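PDB 7DG2: Non-structural maintenance of chromosomes element 1 homolog from Xenopus laevis, which probably acts as a RING-type E3 ubiquitin ligase, paired with a MAGE-family partner, within the SMC5-SMC6 chromosome maintenance and DNA repair complex. Local coordinates for residues I192-L204 with T220-I232. Sequence-based numbering, arbitrary orientation.
Sequences IQSQLCENCGIPL and TCPNCNESWPHEI. With ZN (zinc ion), chain H.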
ATOM      1  N   ILE A 192      11.698 -15.761 -16.355  1.00 21.93           N
ATOM      2  CA  ILE A 192      12.151 -16.274 -15.068  1.00 20.31           C
ATOM      3  C   ILE A 192      11.948 -17.784 -15.055  1.00 22.26           C
ATOM      4  O   ILE A 192      12.901 -18.549 -14.866  1.00 21.23           O
ATOM      5  CB  ILE A 192      11.421 -15.579 -13.903  1.00 21.30           C
ATOM      6  CG1 ILE A 192      11.691 -14.074 -13.929  1.00 23.00           C
ATOM      7  CG2 ILE A 192      11.875 -16.152 -12.594  1.00 22.40           C
ATOM      8  CD1 ILE A 192      13.160 -13.700 -13.812  1.00 22.69           C
ATOM      9  N   GLN A 193      10.711 -18.229 -15.268  1.00 23.78           N
ATOM     10  CA  GLN A 193      10.439 -19.632 -15.558  1.00 24.87           C
ATOM     11  C   GLN A 193      10.476 -19.838 -17.067  1.00 25.37           C
ATOM     12  O   GLN A 193       9.999 -18.996 -17.830  1.00 27.45           O
ATOM     13  CB  GLN A 193       9.082 -20.057 -14.996  1.00 25.73           C
ATOM     14  CG  GLN A 193       8.991 -19.912 -13.486  1.00 28.07           C
ATOM     15  CD  GLN A 193       7.676 -20.408 -12.936  1.00 29.32           C
ATOM     16  OE1 GLN A 193       6.873 -19.624 -12.415  1.00 32.17           O
ATOM     17  NE2 GLN A 193       7.447 -21.711 -13.035  1.00 28.11           N
ATOM     18  N   SER A 194      11.064 -20.953 -17.495  1.00 25.02           N
ATOM     19  CA  SER A 194      11.312 -21.145 -18.916  1.00 26.78           C
ATOM     20  C   SER A 194      11.544 -22.621 -19.186  1.00 23.96           C
ATOM     21  O   SER A 194      11.731 -23.421 -18.269  1.00 26.49           O
ATOM     22  CB  SER A 194      12.528 -20.339 -19.387  1.00 23.55           C
ATOM     23  OG  SER A 194      13.710 -20.895 -18.839  1.00 28.14           O
ATOM     24  N   GLN A 195      11.531 -22.965 -20.469  1.00 28.40           N
ATOM     25  CA  GLN A 195      12.117 -24.207 -20.954  1.00 28.30           C
ATOM     26  C   GLN A 195      13.446 -23.876 -21.618  1.00 23.35           C
ATOM     27  O   GLN A 195      13.515 -22.973 -22.455  1.00 27.07           O
ATOM     28  CB  GLN A 195      11.191 -24.905 -21.946  1.00 32.00           C
ATOM     29  CG  GLN A 195       9.921 -25.439 -21.335  1.00 35.51           C
ATOM     30  CD  GLN A 195       9.172 -26.337 -22.293  1.00 43.86           C
ATOM     31  OE1 GLN A 195       9.414 -26.309 -23.502  1.00 40.07           O
ATOM     32  NE2 GLN A 195       8.268 -27.156 -21.761  1.00 47.85           N
ATOM     33  N   LEU A 196      14.494 -24.599 -21.243  1.00 25.20           N
ATOM     34  CA  LEU A 196      15.832 -24.355 -21.761  1.00 27.08           C
ATOM     35  C   LEU A 196      16.216 -25.439 -22.758  1.00 32.55           C
ATOM     36  O   LEU A 196      15.919 -26.620 -22.548  1.00 32.51           O
ATOM     37  CB  LEU A 196      16.862 -24.324 -20.635  1.00 27.15           C
ATOM     38  CG  LEU A 196      16.680 -23.252 -19.563  1.00 24.60           C
ATOM     39  CD1 LEU A 196      17.517 -23.604 -18.349  1.00 26.97           C
ATOM     40  CD2 LEU A 196      17.073 -21.892 -20.138  1.00 28.42           C
ATOM     41  N   CYS A 197      16.880 -25.039 -23.840  1.00 27.63           N
ATOM     42  CA  CYS A 197      17.560 -26.035 -24.658  1.00 25.34           C
ATOM     43  C   CYS A 197      18.660 -26.675 -23.833  1.00 29.20           C
ATOM     44  O   CYS A 197      19.484 -25.982 -23.231  1.00 29.68           O
ATOM     45  CB  CYS A 197      18.142 -25.405 -25.922  1.00 28.05           C
ATOM     46  SG  CYS A 197      19.015 -26.634 -26.938  1.00 28.99           S
ATOM     47  N   GLU A 198      18.664 -28.003 -23.772  1.00 32.23           N
ATOM     48  CA  GLU A 198      19.681 -28.648 -22.958  1.00 34.14           C
ATOM     49  C   GLU A 198      21.006 -28.766 -23.687  1.00 36.19           C
ATOM     50  O   GLU A 198      22.012 -29.116 -23.059  1.00 37.28           O
ATOM     51  CB  GLU A 198      19.181 -30.012 -22.490  1.00 40.52           C
ATOM     52  CG  GLU A 198      17.855 -29.891 -21.746  1.00 43.55           C
ATOM     53  CD  GLU A 198      17.483 -31.140 -20.976  1.00 52.46           C
ATOM     54  OE1 GLU A 198      17.213 -31.026 -19.760  1.00 55.03           O
ATOM     55  OE2 GLU A 198      17.456 -32.228 -21.587  1.00 54.51           O
ATOM     56  N   ASN A 199      21.032 -28.451 -24.982  1.00 29.61           N
ATOM     57  CA  ASN A 199      22.284 -28.422 -25.723  1.00 32.53           C
ATOM     58  C   ASN A 199      22.941 -27.044 -25.699  1.00 30.64           C
ATOM     59  O   ASN A 199      24.121 -26.936 -25.360  1.00 31.75           O
ATOM     60  CB  ASN A 199      22.059 -28.875 -27.168  1.00 32.48           C
ATOM     61  CG  ASN A 199      23.335 -28.856 -27.978  1.00 33.12           C
ATOM     62  OD1 ASN A 199      24.292 -29.564 -27.661  1.00 35.27           O
ATOM     63  ND2 ASN A 199      23.361 -28.035 -29.024  1.00 33.79           N
ATOM     64  N   CYS A 200      22.201 -25.982 -26.052  1.00 27.16           N
ATOM     65  CA  CYS A 200      22.790 -24.653 -26.167  1.00 28.76           C
ATOM     66  C   CYS A 200      22.306 -23.659 -25.120  1.00 32.72           C
ATOM     67  O   CYS A 200      22.842 -22.547 -25.058  1.00 30.37           O
ATOM     68  CB  CYS A 200      22.527 -24.059 -27.557  1.00 29.58           C
ATOM     69  SG  CYS A 200      20.858 -23.417 -27.781  1.00 26.61           S
ATOM     70  N   GLY A 201      21.301 -24.006 -24.320  1.00 28.10           N
ATOM     71  CA  GLY A 201      20.923 -23.189 -23.183  1.00 30.24           C
ATOM     72  C   GLY A 201      19.943 -22.060 -23.444  1.00 29.33           C
ATOM     73  O   GLY A 201      19.611 -21.327 -22.496  1.00 27.79           O
ATOM     74  N   ILE A 202      19.464 -21.879 -24.672  1.00 26.79           N
ATOM     75  CA  ILE A 202      18.579 -20.742 -24.923  1.00 24.20           C
ATOM     76  C   ILE A 202      17.239 -20.984 -24.242  1.00 24.73           C
ATOM     77  O   ILE A 202      16.790 -22.133 -24.129  1.00 25.46           O
ATOM     78  CB  ILE A 202      18.379 -20.456 -26.420  1.00 28.56           C
ATOM     79  CG1 ILE A 202      17.736 -21.648 -27.129  1.00 27.81           C
ATOM     80  CG2 ILE A 202      19.691 -19.995 -27.061  1.00 32.75           C
ATOM     81  CD1 ILE A 202      16.256 -21.474 -27.387  1.00 35.95           C
ATOM     82  N   PRO A 203      16.583 -19.935 -23.769  1.00 25.75           N
ATOM     83  CA  PRO A 203      15.318 -20.107 -23.051  1.00 23.11           C
ATOM     84  C   PRO A 203      14.105 -19.754 -23.895  1.00 25.91           C
ATOM     85  O   PRO A 203      14.182 -18.892 -24.778  1.00 25.59           O
ATOM     86  CB  PRO A 203      15.473 -19.129 -21.880  1.00 25.25           C
ATOM     87  CG  PRO A 203      16.235 -17.982 -22.493  1.00 25.50           C
ATOM     88  CD  PRO A 203      17.130 -18.576 -23.583  1.00 27.23           C
ATOM     89  N   LEU A 204      12.977 -20.410 -23.625  1.00 26.02           N
ATOM     90  CA  LEU A 204      11.676 -19.976 -24.112  1.00 26.93           C
ATOM     91  C   LEU A 204      10.711 -19.920 -22.937  1.00 26.23           C
ATOM     92  O   LEU A 204      10.746 -20.796 -22.072  1.00 26.52           O
ATOM     93  CB  LEU A 204      11.114 -20.924 -25.180  1.00 33.11           C
ATOM     94  CG  LEU A 204      11.756 -20.899 -26.567  1.00 34.17           C
ATOM     95  CD1 LEU A 204      10.858 -21.624 -27.571  1.00 36.98           C
ATOM     96  CD2 LEU A 204      12.002 -19.469 -26.994  1.00 37.57           C
ATOM     97  N   THR A 220      12.433 -28.733 -32.974  1.00 42.74           N
ATOM     98  CA  THR A 220      13.864 -28.489 -32.867  1.00 40.32           C
ATOM     99  C   THR A 220      14.120 -27.090 -32.323  1.00 43.41           C
ATOM    100  O   THR A 220      13.323 -26.169 -32.526  1.00 42.54           O
ATOM    101  CB  THR A 220      14.566 -28.640 -34.220  1.00 45.00           C
ATOM    102  OG1 THR A 220      13.977 -27.740 -35.170  1.00 41.30           O
ATOM    103  CG2 THR A 220      14.459 -30.079 -34.728  1.00 39.29           C
ATOM    104  N   CYS A 221      15.257 -26.950 -31.644  1.00 41.06           N
ATOM    105  CA  CYS A 221      15.637 -25.678 -31.032  1.00 39.17           C
ATOM    106  C   CYS A 221      15.857 -24.612 -32.100  1.00 41.97           C
ATOM    107  O   CYS A 221      16.598 -24.850 -33.061  1.00 41.89           O
ATOM    108  CB  CYS A 221      16.910 -25.866 -30.202  1.00 36.73           C
ATOM    109  SG  CYS A 221      17.711 -24.332 -29.650  1.00 32.50           S
ATOM    110  N   PRO A 222      15.272 -23.417 -31.951  1.00 38.05           N
ATOM    111  CA  PRO A 222      15.443 -22.378 -32.981  1.00 41.97           C
ATOM    112  C   PRO A 222      16.857 -21.835 -33.083  1.00 45.81           C
ATOM    113  O   PRO A 222      17.139 -21.088 -34.028  1.00 48.43           O
ATOM    114  CB  PRO A 222      14.469 -21.271 -32.544  1.00 45.28           C
ATOM    115  CG  PRO A 222      13.928 -21.680 -31.187  1.00 45.62           C
ATOM    116  CD  PRO A 222      14.665 -22.892 -30.718  1.00 43.26           C
ATOM    117  N   ASN A 223      17.746 -22.177 -32.152  1.00 40.99           N
ATOM    118  CA  ASN A 223      19.107 -21.657 -32.126  1.00 40.10           C
ATOM    119  C   ASN A 223      20.152 -22.667 -32.564  1.00 41.12           C
ATOM    120  O   ASN A 223      21.069 -22.313 -33.309  1.00 46.12           O
ATOM    121  CB  ASN A 223      19.452 -21.159 -30.716  1.00 35.79           C
ATOM    122  CG  ASN A 223      20.799 -20.465 -30.654  1.00 38.49           C
ATOM    123  OD1 ASN A 223      21.030 -19.481 -31.355  1.00 42.56           O
ATOM    124  ND2 ASN A 223      21.689 -20.963 -29.800  1.00 36.63           N
ATOM    125  N   CYS A 224      20.058 -23.915 -32.108  1.00 35.34           N
ATOM    126  CA  CYS A 224      21.049 -24.930 -32.434  1.00 38.32           C
ATOM    127  C   CYS A 224      20.478 -26.104 -33.218  1.00 36.26           C
ATOM    128  O   CYS A 224      21.238 -27.005 -33.585  1.00 38.96           O
ATOM    129  CB  CYS A 224      21.721 -25.452 -31.156  1.00 37.04           C
ATOM    130  SG  CYS A 224      20.695 -26.590 -30.179  1.00 27.76           S
ATOM    131  N   ASN A 225      19.165 -26.131 -33.463  1.00 40.56           N
ATOM    132  CA  ASN A 225      18.464 -27.139 -34.262  1.00 43.13           C
ATOM    133  C   ASN A 225      18.480 -28.540 -33.658  1.00 44.95           C
ATOM    134  O   ASN A 225      18.028 -29.489 -34.315  1.00 44.46           O
ATOM    135  CB  ASN A 225      19.008 -27.204 -35.694  1.00 44.95           C
ATOM    136  CG  ASN A 225      18.825 -25.903 -36.437  1.00 43.44           C
ATOM    137  OD1 ASN A 225      17.966 -25.088 -36.086  1.00 49.37           O
ATOM    138  ND2 ASN A 225      19.630 -25.691 -37.471  1.00 45.78           N
ATOM    139  N   GLU A 226      18.980 -28.716 -32.436  1.00 40.46           N
ATOM    140  CA  GLU A 226      18.811 -29.997 -31.765  1.00 34.62           C
ATOM    141  C   GLU A 226      17.340 -30.202 -31.423  1.00 41.11           C
ATOM    142  O   GLU A 226      16.590 -29.245 -31.225  1.00 37.63           O
ATOM    143  CB  GLU A 226      19.659 -30.068 -30.494  1.00 38.32           C
ATOM    144  CG  GLU A 226      21.165 -30.077 -30.734  1.00 40.43           C
ATOM    145  CD  GLU A 226      21.604 -31.157 -31.705  1.00 47.40           C
ATOM    146  OE1 GLU A 226      21.671 -30.880 -32.928  1.00 44.15           O
ATOM    147  OE2 GLU A 226      21.882 -32.284 -31.242  1.00 45.70           O
ATOM    148  N   SER A 227      16.917 -31.464 -31.384  1.00 40.80           N
ATOM    149  CA  SER A 227      15.516 -31.737 -31.098  1.00 42.72           C
ATOM    150  C   SER A 227      15.169 -31.248 -29.695  1.00 43.51           C
ATOM    151  O   SER A 227      15.963 -31.385 -28.758  1.00 41.15           O
ATOM    152  CB  SER A 227      15.209 -33.227 -31.242  1.00 41.41           C
ATOM    153  OG  SER A 227      16.049 -34.004 -30.414  1.00 50.54           O
ATOM    154  N   TRP A 228      13.991 -30.653 -29.567  1.00 41.60           N
ATOM    155  CA  TRP A 228      13.565 -30.054 -28.304  1.00 44.25           C
ATOM    156  C   TRP A 228      13.260 -31.141 -27.280  1.00 44.04           C
ATOM    157  O   TRP A 228      12.388 -31.985 -27.528  1.00 46.50           O
ATOM    158  CB  TRP A 228      12.342 -29.167 -28.529  1.00 43.35           C
ATOM    159  CG  TRP A 228      12.103 -28.164 -27.426  1.00 47.17           C
ATOM    160  CD1 TRP A 228      11.018 -28.094 -26.596  1.00 47.52           C
ATOM    161  CD2 TRP A 228      12.974 -27.095 -27.037  1.00 41.87           C
ATOM    162  NE1 TRP A 228      11.161 -27.044 -25.719  1.00 44.91           N
ATOM    163  CE2 TRP A 228      12.352 -26.416 -25.970  1.00 43.03           C
ATOM    164  CE3 TRP A 228      14.218 -26.645 -27.491  1.00 37.75           C
ATOM    165  CZ2 TRP A 228      12.937 -25.313 -25.346  1.00 37.71           C
ATOM    166  CZ3 TRP A 228      14.793 -25.547 -26.874  1.00 36.95           C
ATOM    167  CH2 TRP A 228      14.154 -24.895 -25.814  1.00 33.14           C
ATOM    168  N   PRO A 229      13.931 -31.151 -26.124  1.00 43.68           N
ATOM    169  CA  PRO A 229      13.769 -32.269 -25.183  1.00 48.14           C
ATOM    170  C   PRO A 229      12.504 -32.217 -24.338  1.00 51.01           C
ATOM    171  O   PRO A 229      12.150 -33.240 -23.734  1.00 50.97           O
ATOM    172  CB  PRO A 229      15.018 -32.150 -24.296  1.00 47.10           C
ATOM    173  CG  PRO A 229      15.309 -30.686 -24.289  1.00 44.34           C
ATOM    174  CD  PRO A 229      14.945 -30.184 -25.667  1.00 44.15           C
ATOM    175  N   HIS A 230      11.815 -31.082 -24.273  1.00 47.36           N
ATOM    176  CA  HIS A 230      10.696 -30.903 -23.360  1.00 51.01           C
ATOM    177  C   HIS A 230       9.366 -31.144 -24.063  1.00 50.62           C
ATOM    178  O   HIS A 230       9.272 -31.140 -25.292  1.00 53.19           O
ATOM    179  CB  HIS A 230      10.709 -29.494 -22.758  1.00 45.67           C
ATOM    180  CG  HIS A 230      12.060 -29.047 -22.295  1.00 42.83           C
ATOM    181  ND1 HIS A 230      12.657 -29.539 -21.155  1.00 42.73           N
ATOM    182  CD2 HIS A 230      12.926 -28.145 -22.815  1.00 39.70           C
ATOM    183  CE1 HIS A 230      13.837 -28.966 -20.996  1.00 41.87           C
ATOM    184  NE2 HIS A 230      14.023 -28.113 -21.988  1.00 41.96           N
ATOM    185  N   GLU A 231       8.328 -31.346 -23.255  1.00 52.86           N
ATOM    186  CA  GLU A 231       6.975 -31.487 -23.770  1.00 55.21           C
ATOM    187  C   GLU A 231       6.380 -30.120 -24.087  1.00 54.79           C
ATOM    188  O   GLU A 231       6.600 -29.148 -23.359  1.00 56.82           O
ATOM    189  CB  GLU A 231       6.095 -32.219 -22.757  1.00 61.14           C
ATOM    190  CG  GLU A 231       4.686 -32.514 -23.258  1.00 67.90           C
ATOM    191  CD  GLU A 231       3.875 -33.341 -22.279  1.00 74.51           C
ATOM    192  OE1 GLU A 231       2.663 -33.065 -22.134  1.00 74.07           O
ATOM    193  OE2 GLU A 231       4.451 -34.261 -21.654  1.00 72.60           O
ATOM    194  N   ILE A 232       5.619 -30.050 -25.174  1.00 54.41           N
ATOM    195  CA  ILE A 232       5.021 -28.788 -25.597  1.00 55.32           C
ATOM    196  C   ILE A 232       3.730 -28.518 -24.829  1.00 62.10           C
ATOM    197  O   ILE A 232       3.566 -27.458 -24.221  1.00 65.02           O
ATOM    198  CB  ILE A 232       4.760 -28.774 -27.111  1.00 56.87           C
ATOM    199  CG1 ILE A 232       5.936 -29.400 -27.873  1.00 55.32           C
ATOM    200  CG2 ILE A 232       4.484 -27.355 -27.589  1.00 52.72           C
ATOM    201  CD1 ILE A 232       7.287 -28.760 -27.603  1.00 53.59           C
TER
HETATM  202 ZN    ZN H 305      19.603 -25.137 -28.687  1.00 27.75          ZN
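The indole of Trp-228 meets Gln-195 at its edge: NE1-H points almost straight (173°) at Gln-195 OE1, 2.9 Å away and nearly in the ring plane, though it arrives tilted from the plane of the amide carbonyl. One face of the indole carries Pro-229 CD and His-230 CD2, both offset toward the rim; at the far end of the ring CH2 lies 3.4 Å from Cys-197 N and CZ3 3.5 Å from Cys-197 CB. Phe-213 also meets this ring, with its plane inclined to it. The His-230 ring has Pro-229 CG over one face and uses its edge on Leu-196, NE2 donating to the backbone O; the modelled separation is so short that its exact length is doubtful. Gln-195, extended beyond CG, is held at both ends of its amide: OE1 takes the indole N-H while NE2 gives a straight bond to Glu-231 O at 3.1 Å. All this flanks the second zinc site of the atypical RING finger, a Cys4 centre in which two CxxC knuckles, Cys-197/Cys-200 and Cys-221/Cys-224, each supply two thiolates. The knuckles grip each other reciprocally: Asn-199 ND2 donates to Cys-224 SG at 3.2 Å, and Asn-223 ND2 to Cys-200 SG at 3.3 Å, each sulfur near the donor's amide plane. Both asparagines have CG anti to the backbone N (180° and -174°), which swings their amides across to the opposite knuckle. These N-H groups, with the backbone N-H of Cys-200 on Cys-197 SG and those of Asn-223 and Cys-224 on Cys-221 SG, would be expected to ease the negative charge on the thiolates. Ile-202 lays CG1 against Cys-221 SG at 3.7 Å, with CD1 4.0 Å from Pro-222 CD.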